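Local coordinates for beta-glucoside kinase (Listeria monocytogenes, PDB 4HTL), which catalyses the ATP-dependent phosphorylation of cellobiose to cellobiose-6'-phosphate and may also regulate transcription of the cellobiose uptake operon, at the interface of chains A and B. Residues are numbered along the deposited sequence; one frame, centred on the assembly and turned at random. Chains: chain A/B, Beta-glucoside kinase.

The interface of chains A and B. Residues chain A 158-160, 227, 231, 235; chain B 158-160, 231, 235.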
ATOM      1  N   TYR A 158       0.482   8.816  -7.258  1.00 15.16           N
ATOM      2  CA  TYR A 158       0.207   9.842  -6.241  1.00 15.70           C
ATOM      3  C   TYR A 158       1.127   9.731  -5.022  1.00 15.35           C
ATOM      4  O   TYR A 158       1.045  10.568  -4.116  1.00 15.92           O
ATOM      5  CB  TYR A 158      -1.256   9.786  -5.804  1.00 14.52           C
ATOM      6  CG  TYR A 158      -2.215  10.418  -6.780  1.00 15.62           C
ATOM      7  CD1 TYR A 158      -2.600   9.778  -7.953  1.00 18.85           C
ATOM      8  CD2 TYR A 158      -2.700  11.695  -6.548  1.00 17.82           C
ATOM      9  CE1 TYR A 158      -3.473  10.400  -8.830  1.00 21.79           C
ATOM     10  CE2 TYR A 158      -3.575  12.303  -7.418  1.00 21.29           C
ATOM     11  CZ  TYR A 158      -3.949  11.653  -8.558  1.00 21.81           C
ATOM     12  OH  TYR A 158      -4.845  12.268  -9.421  1.00 27.41           O
HETATM   13  N   MSE A 159       2.055   8.770  -4.999  1.00 15.48           N
HETATM   14  CA  MSE A 159       3.007   8.764  -3.891  1.00 14.76           C
HETATM   15  C   MSE A 159       3.907   9.994  -4.007  1.00 13.84           C
HETATM   16  O   MSE A 159       4.341  10.397  -5.096  1.00 14.55           O
HETATM   17  CB  MSE A 159       3.909   7.543  -3.890  1.00 14.18           C
HETATM   18  CG  MSE A 159       3.206   6.182  -3.594  1.00 13.60           C
HETATM   19 SE   MSE A 159       4.404   4.738  -3.425  0.65 15.35          SE
HETATM   20  CE  MSE A 159       4.665   4.378  -5.264  1.00 15.68           C
ATOM     21  N   PHE A 160       4.164  10.597  -2.866  1.00 13.36           N
ATOM     22  CA  PHE A 160       5.116  11.717  -2.801  1.00 14.04           C
ATOM     23  C   PHE A 160       6.530  11.223  -3.061  1.00 15.77           C
ATOM     24  O   PHE A 160       7.045  10.314  -2.401  1.00 16.97           O
ATOM     25  CB  PHE A 160       4.994  12.431  -1.434  1.00 14.80           C
ATOM     26  CG  PHE A 160       3.757  13.298  -1.292  1.00 16.85           C
ATOM     27  CD1 PHE A 160       3.547  14.349  -2.123  1.00 15.77           C
ATOM     28  CD2 PHE A 160       2.825  13.052  -0.322  1.00 15.82           C
ATOM     29  CE1 PHE A 160       2.414  15.144  -2.037  1.00 15.90           C
ATOM     30  CE2 PHE A 160       1.734  13.847  -0.179  1.00 16.81           C
ATOM     31  CZ  PHE A 160       1.507  14.882  -1.049  1.00 19.07           C
ATOM     32  N   THR A 227      12.424   5.615  -4.800  1.00 16.39           N
ATOM     33  CA  THR A 227      11.642   6.138  -3.699  1.00 14.94           C
ATOM     34  C   THR A 227      10.284   5.413  -3.684  1.00 15.56           C
ATOM     35  O   THR A 227       9.848   4.933  -2.647  1.00 15.26           O
ATOM     36  CB  THR A 227      11.494   7.661  -3.808  1.00 14.92           C
ATOM     37  OG1 THR A 227      12.812   8.244  -3.822  1.00 17.21           O
ATOM     38  CG2 THR A 227      10.642   8.257  -2.683  1.00 15.80           C
ATOM     39  N   ASN A 231       8.889   2.507  -0.922  1.00 13.12           N
ATOM     40  CA  ASN A 231       7.608   2.636  -0.256  1.00 12.49           C
ATOM     41  C   ASN A 231       6.742   1.381  -0.481  1.00 12.03           C
ATOM     42  O   ASN A 231       6.100   0.858   0.453  1.00 16.51           O
ATOM     43  CB  ASN A 231       6.802   3.825  -0.786  1.00 13.96           C
ATOM     44  CG  ASN A 231       7.301   5.195  -0.289  1.00 14.06           C
ATOM     45  OD1 ASN A 231       8.014   5.289   0.699  1.00 15.48           O
ATOM     46  ND2 ASN A 231       6.800   6.267  -0.950  1.00 15.35           N
ATOM     47  N   LEU A 235       5.346  -1.319   2.335  1.00 13.98           N
ATOM     48  CA  LEU A 235       3.948  -1.310   2.580  1.00 13.82           C
ATOM     49  C   LEU A 235       3.297  -2.679   2.294  1.00 13.59           C
ATOM     50  O   LEU A 235       2.565  -3.207   3.132  1.00 15.01           O
ATOM     51  CB  LEU A 235       3.241  -0.196   1.808  1.00 13.58           C
ATOM     52  CG  LEU A 235       3.572   1.272   2.202  1.00 16.91           C
ATOM     53  CD1 LEU A 235       2.837   2.270   1.306  1.00 18.79           C
ATOM     54  CD2 LEU A 235       3.267   1.457   3.628  1.00 21.63           C
TER
ATOM     55  N   TYR B 158       8.284   3.100   7.239  1.00 15.16           N
ATOM     56  CA  TYR B 158       9.343   3.141   6.221  1.00 15.70           C
ATOM     57  C   TYR B 158       8.962   3.984   5.000  1.00 15.35           C
ATOM     58  O   TYR B 158       9.784   4.153   4.092  1.00 15.92           O
ATOM     59  CB  TYR B 158       9.725   1.726   5.786  1.00 14.52           C
ATOM     60  CG  TYR B 158      10.615   1.001   6.762  1.00 15.62           C
ATOM     61  CD1 TYR B 158      10.121   0.446   7.937  1.00 18.85           C
ATOM     62  CD2 TYR B 158      11.978   0.918   6.528  1.00 17.82           C
ATOM     63  CE1 TYR B 158      10.976  -0.200   8.814  1.00 21.79           C
ATOM     64  CE2 TYR B 158      12.821   0.266   7.398  1.00 21.29           C
ATOM     65  CZ  TYR B 158      12.313  -0.282   8.540  1.00 21.81           C
ATOM     66  OH  TYR B 158      13.169  -0.952   9.403  1.00 27.41           O
HETATM   67  N   MSE B 159       7.768   4.583   4.977  1.00 15.48           N
HETATM   68  CA  MSE B 159       7.477   5.488   3.869  1.00 14.76           C
HETATM   69  C   MSE B 159       8.384   6.714   3.980  1.00 13.84           C
HETATM   70  O   MSE B 159       8.640   7.251   5.068  1.00 14.55           O
HETATM   71  CB  MSE B 159       6.042   5.985   3.869  1.00 14.18           C
HETATM   72  CG  MSE B 159       4.952   4.909   3.576  1.00 13.60           C
HETATM   73 SE   MSE B 159       3.217   5.622   3.409  0.65 15.35          SE
HETATM   74  CE  MSE B 159       2.799   5.768   5.248  1.00 15.68           C
ATOM     75  N   PHE B 160       8.881   7.137   2.838  1.00 13.36           N
ATOM     76  CA  PHE B 160       9.667   8.379   2.769  1.00 14.04           C
ATOM     77  C   PHE B 160       8.774   9.582   3.028  1.00 15.77           C
ATOM     78  O   PHE B 160       7.753   9.801   2.369  1.00 16.97           O
ATOM     79  CB  PHE B 160      10.382   8.472   1.401  1.00 14.80           C
ATOM     80  CG  PHE B 160      11.579   7.549   1.259  1.00 16.85           C
ATOM     81  CD1 PHE B 160      12.645   7.663   2.088  1.00 15.77           C
ATOM     82  CD2 PHE B 160      11.619   6.584   0.290  1.00 15.82           C
ATOM     83  CE1 PHE B 160      13.742   6.817   2.002  1.00 15.90           C
ATOM     84  CE2 PHE B 160      12.703   5.779   0.148  1.00 16.81           C
ATOM     85  CZ  PHE B 160      13.760   5.872   1.016  1.00 19.07           C
ATOM     86  N   ASN B 231      -0.252   9.234   0.904  1.00 13.12           N
ATOM     87  CA  ASN B 231       0.251   8.048   0.239  1.00 12.49           C
ATOM     88  C   ASN B 231      -0.689   6.848   0.468  1.00 12.03           C
ATOM     89  O   ASN B 231      -0.998   6.078  -0.464  1.00 16.51           O
ATOM     90  CB  ASN B 231       1.627   7.634   0.767  1.00 13.96           C
ATOM     91  CG  ASN B 231       2.786   8.517   0.267  1.00 14.06           C
ATOM     92  OD1 ASN B 231       2.661   9.224  -0.722  1.00 15.48           O
ATOM     93  ND2 ASN B 231       3.960   8.359   0.927  1.00 15.35           N
ATOM     94  N   LEU B 235      -2.855   4.706  -2.340  1.00 13.98           N
ATOM     95  CA  LEU B 235      -2.430   3.373  -2.584  1.00 13.82           C
ATOM     96  C   LEU B 235      -3.542   2.345  -2.293  1.00 13.59           C
ATOM     97  O   LEU B 235      -3.830   1.487  -3.130  1.00 15.01           O
ATOM     98  CB  LEU B 235      -1.155   3.032  -1.813  1.00 13.58           C
ATOM     99  CG  LEU B 235       0.147   3.784  -2.210  1.00 16.91           C
ATOM    100  CD1 LEU B 235       1.320   3.381  -1.315  1.00 18.79           C
ATOM    101  CD2 LEU B 235       0.413   3.545  -3.636  1.00 21.63           C
TER
HETATM  102  O   HOH W   1       6.645   9.023  -0.019  0.50 15.81           O
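A:Asn231 and B:Asn231 of this ROK-family sugar kinase each reach across the two-fold axis to the backbone of the partner's Phe160. They lie on helix 212-236 of their own chain. The deposited assembly is a dimer; the structure alone does not show whether it is the biological form. The two side chains cross at about a right angle, and their amide planes are 52° apart. The ND2 atoms of A:Asn231 and B:Asn231 lie near the axis, 4.0 Å from each other, and the OD1 atoms point outward. In each chain CG lies beside the backbone N (chi1 -75°), which carries the amide off the helix towards the opposite loop. The side-chain oxygen OD1 of A:Asn231 accepts a hydrogen bond from the backbone N of B:Phe160 at 3.0 Å. This N-H lies in the carbonyl plane, on a lone pair, and the bond is nearly straight (163° at the hydrogen). B:Asn231 takes the backbone N-H of A:Phe160 in the same way.

The amide nitrogens share water 1 on the axis. Water 1 lies 2.9 Å from ND2 of A:Asn231 and of B:Asn231. The backbone O of A:Phe160 and of B:Phe160 is 2.7 Å from water 1. Both ends of each amide are therefore engaged, which should fix its flip.

The ring of B:Phe160 lies alongside helix 212-236 of chain A. Methyl CG2 of A:Thr227 touches CD2 of B:Phe160 at 3.5 Å. The backbone O of A:Thr227 sits at the ring edge, in plane.

On the other side of the amides from the water, A:Leu235 and B:Leu235 cross at about a right angle. They touch through their methyls, CD1 of A:Leu235 to CD1 of B:Leu235 3.2 Å, tighter than usual carbon contact. Selenomethionine A:Met159 crosses B:Leu235 at about a right angle. CG of A:Met159 packs on CD2 of B:Leu235 at 3.8 Å. The chain runs extended through chi2, which puts the selenium SE of A:Met159 4.0 Å from CD1 of B:Leu235. B:Met159 packs on A:Leu235 likewise.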